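Local structure of malate dehydrogenase (Entamoeba histolytica, 3I0P) at residues H50-R54 / L344-T348; N69-S75 / L86-F92; V118-F124 / F280-F286. The protein probably catalyses the reversible, NAD-dependent oxidation of malate to oxaloacetate. All coordinates share one frame; numbering follows the deposited sequence.

Contact 1: residues H50-R54 / L344-T348. With NAD (nicotinamide-adenine-dinucleotide), chain B.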
loop_
_atom_site.group_PDB
_atom_site.type_symbol
_atom_site.label_atom_id
_atom_site.label_comp_id
_atom_site.label_asym_id
_atom_site.label_seq_id
_atom_site.Cartn_x
_atom_site.Cartn_y
_atom_site.Cartn_z
ATOM N N HIS A 50 17.519 12.620 5.611
ATOM C CA HIS A 50 18.050 11.275 5.357
ATOM C C HIS A 50 19.388 11.178 4.622
ATOM O O HIS A 50 19.809 10.077 4.245
ATOM C CB HIS A 50 16.982 10.398 4.695
ATOM C CG HIS A 50 15.915 9.952 5.639
ATOM N ND1 HIS A 50 14.690 10.578 5.732
ATOM C CD2 HIS A 50 15.900 8.961 6.562
ATOM C CE1 HIS A 50 13.960 9.980 6.656
ATOM N NE2 HIS A 50 14.672 8.998 7.180
ATOM N N GLY A 51 20.050 12.321 4.436
ATOM C CA GLY A 51 21.394 12.374 3.841
ATOM C C GLY A 51 22.391 13.025 4.781
ATOM O O GLY A 51 22.424 12.706 5.968
ATOM N N ILE A 52 23.177 13.962 4.255
ATOM C CA ILE A 52 24.238 14.647 5.016
ATOM C C ILE A 52 23.806 15.232 6.376
ATOM O O ILE A 52 24.576 15.196 7.331
ATOM C CB ILE A 52 25.005 15.696 4.123
ATOM C CG1 ILE A 52 26.291 16.203 4.791
ATOM C CG2 ILE A 52 24.109 16.849 3.712
ATOM C CD1 ILE A 52 27.349 15.144 5.038
ATOM N N GLN A 53 22.580 15.748 6.473
ATOM C CA GLN A 53 22.098 16.385 7.718
ATOM C C GLN A 53 21.925 15.386 8.855
ATOM O O GLN A 53 21.579 15.752 9.986
ATOM C CB GLN A 53 20.802 17.158 7.477
ATOM C CG GLN A 53 20.992 18.332 6.539
ATOM C CD GLN A 53 19.723 19.130 6.293
ATOM O OE1 GLN A 53 19.466 19.569 5.164
ATOM N NE2 GLN A 53 18.925 19.334 7.346
ATOM N N ARG A 54 22.207 14.126 8.545
ATOM C CA ARG A 54 22.035 13.037 9.479
ATOM C C ARG A 54 23.259 12.136 9.415
ATOM O O ARG A 54 23.329 11.115 10.087
ATOM C CB ARG A 54 20.776 12.266 9.095
ATOM C CG ARG A 54 19.957 11.736 10.252
ATOM C CD ARG A 54 19.714 12.768 11.360
ATOM N NE ARG A 54 18.762 13.802 10.970
ATOM C CZ ARG A 54 18.578 14.931 11.648
ATOM N NH1 ARG A 54 19.288 15.160 12.747
ATOM N NH2 ARG A 54 17.690 15.836 11.235
ATOM N N LEU A 344 22.686 23.885 3.283
ATOM C CA LEU A 344 22.752 23.139 4.536
ATOM C C LEU A 344 22.699 24.054 5.756
ATOM O O LEU A 344 23.330 25.119 5.762
ATOM C CB LEU A 344 24.022 22.287 4.586
ATOM C CG LEU A 344 24.276 21.344 3.409
ATOM C CD1 LEU A 344 25.563 20.564 3.613
ATOM C CD2 LEU A 344 23.085 20.405 3.209
ATOM N N PRO A 345 21.941 23.645 6.793
ATOM C CA PRO A 345 21.931 24.364 8.068
ATOM C C PRO A 345 23.330 24.467 8.650
ATOM O O PRO A 345 24.220 23.706 8.260
ATOM C CB PRO A 345 21.071 23.474 8.963
ATOM C CG PRO A 345 20.165 22.777 8.024
ATOM C CD PRO A 345 20.976 22.527 6.789
ATOM N N LEU A 346 23.505 25.411 9.575
ATOM C CA LEU A 346 24.785 25.686 10.226
ATOM C C LEU A 346 25.268 24.512 11.069
ATOM O O LEU A 346 26.466 24.222 11.113
ATOM C CB LEU A 346 24.658 26.921 11.112
ATOM C CG LEU A 346 25.860 27.879 11.101
ATOM C CD1 LEU A 346 25.699 28.941 9.975
ATOM C CD2 LEU A 346 26.095 28.536 12.503
ATOM N N VAL A 347 24.334 23.830 11.730
ATOM C CA VAL A 347 24.668 22.630 12.509
ATOM C C VAL A 347 25.356 21.570 11.642
ATOM O O VAL A 347 26.319 20.953 12.082
ATOM C CB VAL A 347 23.433 22.058 13.301
ATOM C CG1 VAL A 347 22.323 21.570 12.364
ATOM C CG2 VAL A 347 23.864 20.951 14.264
ATOM N N THR A 348 24.878 21.391 10.408
ATOM C CA THR A 348 25.414 20.379 9.489
ATOM C C THR A 348 26.815 20.782 9.044
ATOM O O THR A 348 27.742 19.957 9.040
ATOM C CB THR A 348 24.504 20.162 8.244
ATOM O OG1 THR A 348 23.145 19.979 8.656
ATOM C CG2 THR A 348 24.934 18.935 7.467
HETATM P PA NAD B . 6.110 12.669 2.348
HETATM O O1A NAD B . 7.172 13.723 2.146
HETATM O O2A NAD B . 4.905 13.017 3.162
HETATM O O5B NAD B . 5.652 12.207 0.878
HETATM C C5B NAD B . 6.640 11.842 -0.102
HETATM C C4B NAD B . 6.032 11.106 -1.304
HETATM O O4B NAD B . 4.762 11.655 -1.682
HETATM C C3B NAD B . 6.892 11.217 -2.545
HETATM O O3B NAD B . 6.708 10.027 -3.331
HETATM C C2B NAD B . 6.325 12.416 -3.272
HETATM O O2B NAD B . 6.573 12.347 -4.677
HETATM C C1B NAD B . 4.846 12.277 -2.973
HETATM N N9A NAD B . 4.081 13.558 -2.971
HETATM C C8A NAD B . 4.253 14.603 -2.148
HETATM N N7A NAD B . 3.335 15.544 -2.458
HETATM C C5A NAD B . 2.578 15.075 -3.477
HETATM C C6A NAD B . 1.497 15.576 -4.210
HETATM N N6A NAD B . 0.988 16.806 -3.957
HETATM N N1A NAD B . 0.955 14.829 -5.203
HETATM C C2A NAD B . 1.439 13.612 -5.485
HETATM N N3A NAD B . 2.469 13.106 -4.794
HETATM C C4A NAD B . 3.055 13.818 -3.790
HETATM O O3 NAD B . 6.764 11.287 2.904
HETATM P PN NAD B . 7.406 10.982 4.369
HETATM O O1N NAD B . 6.526 9.951 5.035
HETATM O O2N NAD B . 7.746 12.271 5.076
HETATM O O5D NAD B . 8.798 10.269 4.024
HETATM C C5D NAD B . 9.949 11.036 3.658
HETATM C C4D NAD B . 11.175 10.133 3.539
HETATM O O4D NAD B . 11.489 9.545 4.804
HETATM C C3D NAD B . 10.948 8.977 2.573
HETATM O O3D NAD B . 11.992 9.014 1.589
HETATM C C2D NAD B . 10.985 7.714 3.433
HETATM O O2D NAD B . 11.592 6.561 2.823
HETATM C C1D NAD B . 11.824 8.167 4.607
HETATM N N1N NAD B . 11.591 7.350 5.796
HETATM C C2N NAD B . 12.510 6.413 6.116
HETATM C C3N NAD B . 12.331 5.608 7.245
HETATM C C7N NAD B . 13.341 4.559 7.616
HETATM O O7N NAD B . 13.147 3.879 8.616
HETATM N N7N NAD B . 14.419 4.392 6.855
HETATM C C4N NAD B . 11.192 5.789 8.035
HETATM C C5N NAD B . 10.252 6.760 7.674
HETATM C C6N NAD B . 10.480 7.537 6.540
HETATM O O HOH W 1 23.133 17.922 10.620
#

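Contact 2: residues N69-S75 / L86-F92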
loop_
_atom_site.group_PDB
_atom_site.type_symbol
_atom_site.label_atom_id
_atom_site.label_comp_id
_atom_site.label_asym_id
_atom_site.label_seq_id
_atom_site.Cartn_x
_atom_site.Cartn_y
_atom_site.Cartn_z
ATOM N N ASN A 69 28.527 -2.548 11.557
ATOM C CA ASN A 69 29.775 -3.113 11.064
ATOM C C ASN A 69 30.033 -2.621 9.639
ATOM O O ASN A 69 29.396 -3.088 8.691
ATOM C CB ASN A 69 29.733 -4.644 11.127
ATOM C CG ASN A 69 31.012 -5.306 10.613
ATOM O OD1 ASN A 69 31.922 -4.647 10.100
ATOM N ND2 ASN A 69 31.073 -6.623 10.739
ATOM N N PRO A 70 30.976 -1.679 9.476
ATOM C CA PRO A 70 31.125 -1.003 8.182
ATOM C C PRO A 70 31.820 -1.812 7.071
ATOM O O PRO A 70 31.815 -1.377 5.910
ATOM C CB PRO A 70 31.927 0.250 8.538
ATOM C CG PRO A 70 32.753 -0.157 9.707
ATOM C CD PRO A 70 31.917 -1.157 10.487
ATOM N N THR A 71 32.411 -2.962 7.412
ATOM C CA THR A 71 33.030 -3.841 6.396
ATOM C C THR A 71 32.168 -5.057 6.086
ATOM O O THR A 71 32.545 -5.904 5.277
ATOM C CB THR A 71 34.464 -4.337 6.789
ATOM O OG1 THR A 71 34.417 -5.038 8.035
ATOM C CG2 THR A 71 35.447 -3.187 6.886
ATOM N N ALA A 72 31.007 -5.128 6.729
ATOM C CA ALA A 72 30.128 -6.287 6.625
ATOM C C ALA A 72 29.404 -6.352 5.291
ATOM O O ALA A 72 29.098 -5.322 4.682
ATOM C CB ALA A 72 29.129 -6.284 7.759
ATOM N N LYS A 73 29.133 -7.576 4.854
ATOM C CA LYS A 73 28.324 -7.825 3.671
ATOM C C LYS A 73 27.232 -8.816 4.075
ATOM O O LYS A 73 27.415 -9.555 5.046
ATOM C CB LYS A 73 29.186 -8.397 2.545
ATOM C CG LYS A 73 30.405 -7.555 2.177
ATOM C CD LYS A 73 30.135 -6.601 1.011
ATOM C CE LYS A 73 31.436 -5.923 0.559
ATOM N NZ LYS A 73 31.290 -5.280 -0.776
ATOM N N PRO A 74 26.085 -8.828 3.356
ATOM C CA PRO A 74 25.013 -9.773 3.695
ATOM C C PRO A 74 25.385 -11.227 3.395
ATOM O O PRO A 74 26.249 -11.477 2.552
ATOM C CB PRO A 74 23.865 -9.325 2.790
ATOM C CG PRO A 74 24.545 -8.687 1.631
ATOM C CD PRO A 74 25.683 -7.939 2.256
ATOM N N SER A 75 24.739 -12.167 4.085
ATOM C CA SER A 75 24.933 -13.600 3.839
ATOM C C SER A 75 23.638 -14.245 3.368
ATOM O O SER A 75 22.572 -14.002 3.939
ATOM C CB SER A 75 25.400 -14.318 5.107
ATOM O OG SER A 75 26.642 -13.820 5.567
ATOM N N LEU A 86 18.365 -12.882 3.390
ATOM C CA LEU A 86 19.697 -12.417 3.725
ATOM C C LEU A 86 19.801 -12.074 5.204
ATOM O O LEU A 86 18.878 -11.509 5.792
ATOM C CB LEU A 86 20.083 -11.203 2.882
ATOM C CG LEU A 86 20.095 -11.274 1.347
ATOM C CD1 LEU A 86 20.245 -9.871 0.769
ATOM C CD2 LEU A 86 21.187 -12.193 0.812
ATOM N N ASP A 87 20.933 -12.446 5.796
ATOM C CA ASP A 87 21.324 -11.970 7.110
ATOM C C ASP A 87 22.236 -10.776 6.871
ATOM O O ASP A 87 23.262 -10.896 6.196
ATOM C CB ASP A 87 22.067 -13.076 7.848
ATOM C CG ASP A 87 22.477 -12.686 9.255
ATOM O OD1 ASP A 87 22.039 -11.638 9.766
ATOM O OD2 ASP A 87 23.265 -13.450 9.862
ATOM N N GLY A 88 21.850 -9.624 7.407
ATOM C CA GLY A 88 22.561 -8.370 7.148
ATOM C C GLY A 88 23.900 -8.224 7.841
ATOM O O GLY A 88 24.666 -7.299 7.534
ATOM N N ASN A 89 24.172 -9.130 8.784
ATOM C CA ASN A 89 25.443 -9.179 9.517
ATOM C C ASN A 89 25.759 -7.865 10.205
ATOM O O ASN A 89 26.927 -7.504 10.383
ATOM C CB ASN A 89 26.587 -9.594 8.587
ATOM C CG ASN A 89 26.502 -11.041 8.184
ATOM O OD1 ASN A 89 26.214 -11.905 9.010
ATOM N ND2 ASN A 89 26.747 -11.321 6.910
ATOM N N ASN A 90 24.693 -7.154 10.578
ATOM C CA ASN A 90 24.766 -5.848 11.249
ATOM C C ASN A 90 25.446 -4.768 10.388
ATOM O O ASN A 90 25.972 -3.780 10.906
ATOM C CB ASN A 90 25.384 -5.975 12.666
ATOM C CG ASN A 90 25.391 -4.652 13.439
ATOM O OD1 ASN A 90 26.405 -4.273 14.010
ATOM N ND2 ASN A 90 24.273 -3.953 13.451
ATOM N N GLY A 91 25.407 -4.949 9.069
ATOM C CA GLY A 91 25.950 -3.945 8.148
ATOM C C GLY A 91 25.039 -2.744 7.926
ATOM O O GLY A 91 23.995 -2.601 8.575
ATOM N N PHE A 92 25.444 -1.877 7.003
ATOM C CA PHE A 92 24.630 -0.742 6.580
ATOM C C PHE A 92 23.387 -1.226 5.854
ATOM O O PHE A 92 23.475 -2.077 4.960
ATOM C CB PHE A 92 25.377 0.091 5.563
ATOM C CG PHE A 92 26.599 0.772 6.081
ATOM C CD1 PHE A 92 26.495 1.908 6.891
ATOM C CD2 PHE A 92 27.864 0.333 5.683
ATOM C CE1 PHE A 92 27.641 2.569 7.327
ATOM C CE2 PHE A 92 29.006 0.991 6.105
ATOM C CZ PHE A 92 28.900 2.108 6.929
HETATM O O HOH W 2 28.207 -3.059 5.951
#

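Contact 3: residues V118-F124 / F280-F286. With NAD (nicotinamide-adenine-dinucleotide), chain B.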
loop_
_atom_site.group_PDB
_atom_site.type_symbol
_atom_site.label_atom_id
_atom_site.label_comp_id
_atom_site.label_asym_id
_atom_site.label_seq_id
_atom_site.Cartn_x
_atom_site.Cartn_y
_atom_site.Cartn_z
ATOM N N VAL A 118 15.516 -9.193 4.212
ATOM C CA VAL A 118 16.717 -9.010 5.018
ATOM C C VAL A 118 16.367 -8.985 6.499
ATOM O O VAL A 118 15.386 -8.346 6.894
ATOM C CB VAL A 118 17.458 -7.686 4.654
ATOM C CG1 VAL A 118 18.716 -7.540 5.472
ATOM C CG2 VAL A 118 17.785 -7.629 3.158
ATOM N N ARG A 119 17.163 -9.702 7.299
ATOM C CA ARG A 119 17.167 -9.561 8.762
ATOM C C ARG A 119 18.529 -9.049 9.272
ATOM O O ARG A 119 19.529 -9.071 8.533
ATOM C CB ARG A 119 16.809 -10.888 9.447
ATOM C CG ARG A 119 17.926 -11.924 9.463
ATOM C CD ARG A 119 17.768 -12.968 10.585
ATOM N NE ARG A 119 18.679 -14.090 10.368
ATOM C CZ ARG A 119 18.353 -15.248 9.788
ATOM N NH1 ARG A 119 17.109 -15.494 9.376
ATOM N NH2 ARG A 119 19.279 -16.181 9.626
ATOM N N ASN A 120 18.563 -8.597 10.530
ATOM C CA ASN A 120 19.809 -8.186 11.195
ATOM C C ASN A 120 20.548 -7.124 10.360
ATOM O O ASN A 120 21.735 -7.246 10.045
ATOM C CB ASN A 120 20.663 -9.429 11.531
ATOM C CG ASN A 120 22.010 -9.098 12.216
ATOM O OD1 ASN A 120 22.121 -8.177 13.027
ATOM N ND2 ASN A 120 23.029 -9.879 11.888
ATOM N N SER A 121 19.801 -6.086 9.995
ATOM C CA SER A 121 20.318 -4.961 9.229
ATOM C C SER A 121 20.149 -3.670 10.032
ATOM O O SER A 121 19.680 -3.692 11.175
ATOM C CB SER A 121 19.589 -4.856 7.890
ATOM O OG SER A 121 20.195 -3.895 7.037
ATOM N N THR A 122 20.534 -2.548 9.435
ATOM C CA THR A 122 20.435 -1.259 10.101
ATOM C C THR A 122 19.717 -0.261 9.198
ATOM O O THR A 122 19.275 -0.626 8.109
ATOM C CB THR A 122 21.827 -0.715 10.523
ATOM O OG1 THR A 122 22.688 -0.643 9.377
ATOM C CG2 THR A 122 22.465 -1.618 11.583
ATOM N N HIS A 123 19.604 0.987 9.666
ATOM C CA HIS A 123 18.921 2.053 8.940
ATOM C C HIS A 123 19.364 2.120 7.479
ATOM O O HIS A 123 20.564 2.098 7.171
ATOM C CB HIS A 123 19.165 3.392 9.627
ATOM C CG HIS A 123 18.124 4.421 9.322
ATOM N ND1 HIS A 123 18.281 5.369 8.337
ATOM C CD2 HIS A 123 16.907 4.648 9.873
ATOM C CE1 HIS A 123 17.207 6.139 8.293
ATOM N NE2 HIS A 123 16.354 5.717 9.210
ATOM N N PHE A 124 18.392 2.185 6.575
ATOM C CA PHE A 124 18.699 2.096 5.155
ATOM C C PHE A 124 18.359 3.361 4.369
ATOM O O PHE A 124 18.273 3.334 3.141
ATOM C CB PHE A 124 18.133 0.786 4.545
ATOM C CG PHE A 124 16.684 0.839 4.109
ATOM C CD1 PHE A 124 16.137 -0.242 3.437
ATOM C CD2 PHE A 124 15.878 1.952 4.345
ATOM C CE1 PHE A 124 14.809 -0.230 3.005
ATOM C CE2 PHE A 124 14.553 1.986 3.902
ATOM C CZ PHE A 124 14.013 0.887 3.237
ATOM N N PHE A 280 20.678 -1.293 16.814
ATOM C CA PHE A 280 19.344 -1.371 16.195
ATOM C C PHE A 280 19.363 -2.380 15.067
ATOM O O PHE A 280 19.952 -2.117 14.021
ATOM C CB PHE A 280 18.880 -0.017 15.653
ATOM C CG PHE A 280 18.492 0.966 16.725
ATOM C CD1 PHE A 280 17.311 0.800 17.452
ATOM C CD2 PHE A 280 19.307 2.056 17.009
ATOM C CE1 PHE A 280 16.951 1.704 18.446
ATOM C CE2 PHE A 280 18.963 2.967 17.996
ATOM C CZ PHE A 280 17.781 2.800 18.717
ATOM N N SER A 281 18.723 -3.532 15.286
ATOM C CA SER A 281 18.684 -4.605 14.298
ATOM C C SER A 281 17.280 -4.690 13.693
ATOM O O SER A 281 16.304 -4.896 14.413
ATOM C CB SER A 281 19.128 -5.923 14.929
ATOM O OG SER A 281 19.071 -7.006 14.021
ATOM N N LEU A 282 17.213 -4.524 12.366
ATOM C CA LEU A 282 15.968 -4.272 11.608
ATOM C C LEU A 282 15.801 -5.237 10.437
ATOM O O LEU A 282 16.751 -5.917 10.039
ATOM C CB LEU A 282 15.998 -2.863 11.008
ATOM C CG LEU A 282 16.035 -1.609 11.868
ATOM C CD1 LEU A 282 16.328 -0.424 10.985
ATOM C CD2 LEU A 282 14.736 -1.395 12.571
ATOM N N GLY A 283 14.599 -5.257 9.866
ATOM C CA GLY A 283 14.339 -5.990 8.639
ATOM C C GLY A 283 13.956 -5.084 7.477
ATOM O O GLY A 283 13.558 -3.919 7.682
ATOM N N HIS A 284 14.090 -5.624 6.261
ATOM C CA HIS A 284 13.730 -4.944 5.016
ATOM C C HIS A 284 13.180 -5.977 4.037
ATOM O O HIS A 284 13.516 -7.164 4.129
ATOM C CB HIS A 284 14.952 -4.326 4.320
ATOM C CG HIS A 284 15.928 -3.624 5.223
ATOM N ND1 HIS A 284 15.552 -2.695 6.173
ATOM C CD2 HIS A 284 17.283 -3.660 5.252
ATOM C CE1 HIS A 284 16.629 -2.217 6.768
ATOM N NE2 HIS A 284 17.694 -2.780 6.222
ATOM N N PHE A 285 12.371 -5.526 3.082
ATOM C CA PHE A 285 11.972 -6.363 1.942
ATOM C C PHE A 285 12.097 -5.598 0.633
ATOM O O PHE A 285 11.969 -4.365 0.612
ATOM C CB PHE A 285 10.546 -6.901 2.094
ATOM C CG PHE A 285 9.474 -5.857 1.953
ATOM C CD1 PHE A 285 8.819 -5.681 0.740
ATOM C CD2 PHE A 285 9.108 -5.065 3.038
ATOM C CE1 PHE A 285 7.810 -4.719 0.597
ATOM C CE2 PHE A 285 8.103 -4.099 2.911
ATOM C CZ PHE A 285 7.449 -3.926 1.695
ATOM N N PHE A 286 12.343 -6.340 -0.448
ATOM C CA PHE A 286 12.539 -5.765 -1.778
ATOM C C PHE A 286 11.912 -6.665 -2.827
ATOM O O PHE A 286 12.281 -7.841 -2.946
ATOM C CB PHE A 286 14.029 -5.580 -2.074
ATOM C CG PHE A 286 14.759 -4.817 -1.014
ATOM C CD1 PHE A 286 14.718 -3.428 -0.992
ATOM C CD2 PHE A 286 15.475 -5.488 -0.029
ATOM C CE1 PHE A 286 15.375 -2.710 -0.011
ATOM C CE2 PHE A 286 16.143 -4.781 0.954
ATOM C CZ PHE A 286 16.085 -3.378 0.967
HETATM P PA NAD B . 6.110 12.669 2.348
HETATM O O1A NAD B . 7.172 13.723 2.146
HETATM O O2A NAD B . 4.905 13.017 3.162
HETATM O O5B NAD B . 5.652 12.207 0.878
HETATM C C5B NAD B . 6.640 11.842 -0.102
HETATM C C4B NAD B . 6.032 11.106 -1.304
HETATM O O4B NAD B . 4.762 11.655 -1.682
HETATM C C3B NAD B . 6.892 11.217 -2.545
HETATM O O3B NAD B . 6.708 10.027 -3.331
HETATM C C2B NAD B . 6.325 12.416 -3.272
HETATM O O2B NAD B . 6.573 12.347 -4.677
HETATM C C1B NAD B . 4.846 12.277 -2.973
HETATM N N9A NAD B . 4.081 13.558 -2.971
HETATM C C8A NAD B . 4.253 14.603 -2.148
HETATM N N7A NAD B . 3.335 15.544 -2.458
HETATM C C5A NAD B . 2.578 15.075 -3.477
HETATM C C6A NAD B . 1.497 15.576 -4.210
HETATM N N6A NAD B . 0.988 16.806 -3.957
HETATM N N1A NAD B . 0.955 14.829 -5.203
HETATM C C2A NAD B . 1.439 13.612 -5.485
HETATM N N3A NAD B . 2.469 13.106 -4.794
HETATM C C4A NAD B . 3.055 13.818 -3.790
HETATM O O3 NAD B . 6.764 11.287 2.904
HETATM P PN NAD B . 7.406 10.982 4.369
HETATM O O1N NAD B . 6.526 9.951 5.035
HETATM O O2N NAD B . 7.746 12.271 5.076
HETATM O O5D NAD B . 8.798 10.269 4.024
HETATM C C5D NAD B . 9.949 11.036 3.658
HETATM C C4D NAD B . 11.175 10.133 3.539
HETATM O O4D NAD B . 11.489 9.545 4.804
HETATM C C3D NAD B . 10.948 8.977 2.573
HETATM O O3D NAD B . 11.992 9.014 1.589
HETATM C C2D NAD B . 10.985 7.714 3.433
HETATM O O2D NAD B . 11.592 6.561 2.823
HETATM C C1D NAD B . 11.824 8.167 4.607
HETATM N N1N NAD B . 11.591 7.350 5.796
HETATM C C2N NAD B . 12.510 6.413 6.116
HETATM C C3N NAD B . 12.331 5.608 7.245
HETATM C C7N NAD B . 13.341 4.559 7.616
HETATM O O7N NAD B . 13.147 3.879 8.616
HETATM N N7N NAD B . 14.419 4.392 6.855
HETATM C C4N NAD B . 11.192 5.789 8.035
HETATM C C5N NAD B . 10.252 6.760 7.674
HETATM C C6N NAD B . 10.480 7.537 6.540
HETATM O O HOH W 3 16.794 -8.387 12.966
HETATM O O HOH W 4 21.696 -5.447 12.615
#

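Contact 1: residues H50-R54 / L344-T348
Ile52 and Gln53 pack against Leu344, Pro345 and Thr348 where the loop leading into helix 55-64 meets a strand-to-helix junction. Strand 342-345 pairs with strand 6-9 in a small antiparallel sheet, and Pro345 is the N-cap residue of the C-terminal helix 346-359. The tight part is mostly apolar. Ile52 CG2 lies 3.7 Å from Leu344 CD2, the two side chains crossing at about a right angle, with Ile14 of helix 11-24 and Met352 of helix 346-359 closing round both. The other branch of Ile52, CG1, is anti to the backbone N (chi1 -168°) and reaches Thr348 CG2 at 4.1 Å. Gln53 CG comes to 3.4 Å from Thr348 OG1, and beyond CG the side chain runs extended across the proline, which brings its CD to 3.7 Å from Pro345 CD, while Arg197 of helix 189-197 touches both residues. Toward solvent the contact thins out: Pro345 is partly exposed, and the first helical turn beyond it carries Leu346 and Val347 on the surface. Direct polar bonding between the segments is absent; one water takes its place, donating to Gln53 O at 2.7 Å and accepting from Thr348 OG1 at 2.8 Å. Each segment also closes a turn of its own, Arg54 N bonding to Gly51 O at 3.0 Å and Thr348 N, weakly, to Pro345 O. Two residues before Ile52, His50 meets the dinucleotide, its CE1 3.1 Å from O4D of the nicotinamide ribose.

Contact 2: residues N69-S75 / L86-F92
At the open end of the beta-hairpin formed by strands 75-79 and 83-87, Ser75 and Asp87 make an antiparallel hydrogen-bonded pair: Ser75 N to Asp87 O and Asp87 N to Ser75 O, both 2.9 Å. Beyond this pair the chains stay together without regular pairing, and the side-chain amide of Asn89 takes over. Its CG is anti to the carbonyl carbon (chi1 -71°), which turns the amide toward the other segment, and ND2 spends both hydrogens there: on Lys73 O at 2.7 Å and on Ser75 OG at 2.8 Å. Both acceptors lie in the amide plane, so the pair of bonds fixes the rotation of the group. Asn89 and Asn90, both with positive phi, are the central residues of a type I' turn from Gly88 to Gly91, which presents Asn90 O to Asn69 N (2.9 Å, nearly straight at 177°). Asn69 in turn starts a type I turn to Ala72, and its OD1 accepts from Thr71 N in an Asx turn, the donor lying above the carbonyl plane. One water joins the Asn69-Ala72 turn to the residue after the second turn, donating to Asn69 O and Ala72 O and accepting from Phe92 N. Apolar contacts sit at both ends: Pro70 CB against Phe92 CE2 at 3.9 Å, and Pro74 CB against Leu86 CD1 at 4.2 Å. Lys73 turns away to a salt bridge with Glu30. Phe92 is the N-cap residue of helix 93-111, so a beta-hairpin here passes through a type I' turn into a helix.

Contact 3: residues V118-F124 / F280-F286
Strands 113-121 and 282-290 run antiparallel, with Val118-His284 and Ser121-Leu282 as hydrogen-bonded pairs and a G1 beta bulge between them, where Asn120 (phi 55°) and Ser121 both face Leu282. The imidazole of His284 lies against Ser121, Thr122 and Phe124, where the first chain turns a corner at Asn120. Its NE2 meets Ser121 OG at 2.9 Å in a hydrogen bond, and Thr122 O lies at the ring edge in a weaker one of 3.3 Å. Asn96 ND2 also bonds Ser121 OG, and Thr145 OG1 bonds the other ring nitrogen, ND1. Over one imidazole face lies Phe124 in an offset stack (centroids 4.7 Å apart, planes at 27°). These strands are neighbours in the seven-stranded mixed sheet, whose next strand, 139-145, supplies Thr145. Further along, Phe286 brings CE1 to 3.9 Å from Phe124 CE1 and receives Val118 CG2 in plane at its edge. At the bulge a water bridges Asn120 N and Ser281 OG. The His123 ring, held at ND1 by Tyr59 OH, places one face over the carboxamide nitrogen, N7N of NAD, with NE2 3.3 Å from it.

Contacts 2 and 3 are neighbours, with centres 10 Å apart, because strands 83-87 and 113-121 lie side by side in one sheet; Gly88 N to Arg119 O and Gly91 O to Thr122 OG1 are probable hydrogen bonds between them. Contact 1 is more remote, 24 Å from contact 3 between centres, yet its loop reaches the same ligand: His50 CD2 packs 3.6 Å from His123 CE1, the two histidines meeting beside the nicotinamide end of NAD. Contact 2 stays back from that pocket, the Phe92 side chain about 12 Å from NAD. Along the chain, contact 1 encloses both others. His245 and Lys246 of the second subunit also bond NAD, so the pocket spans the dimer.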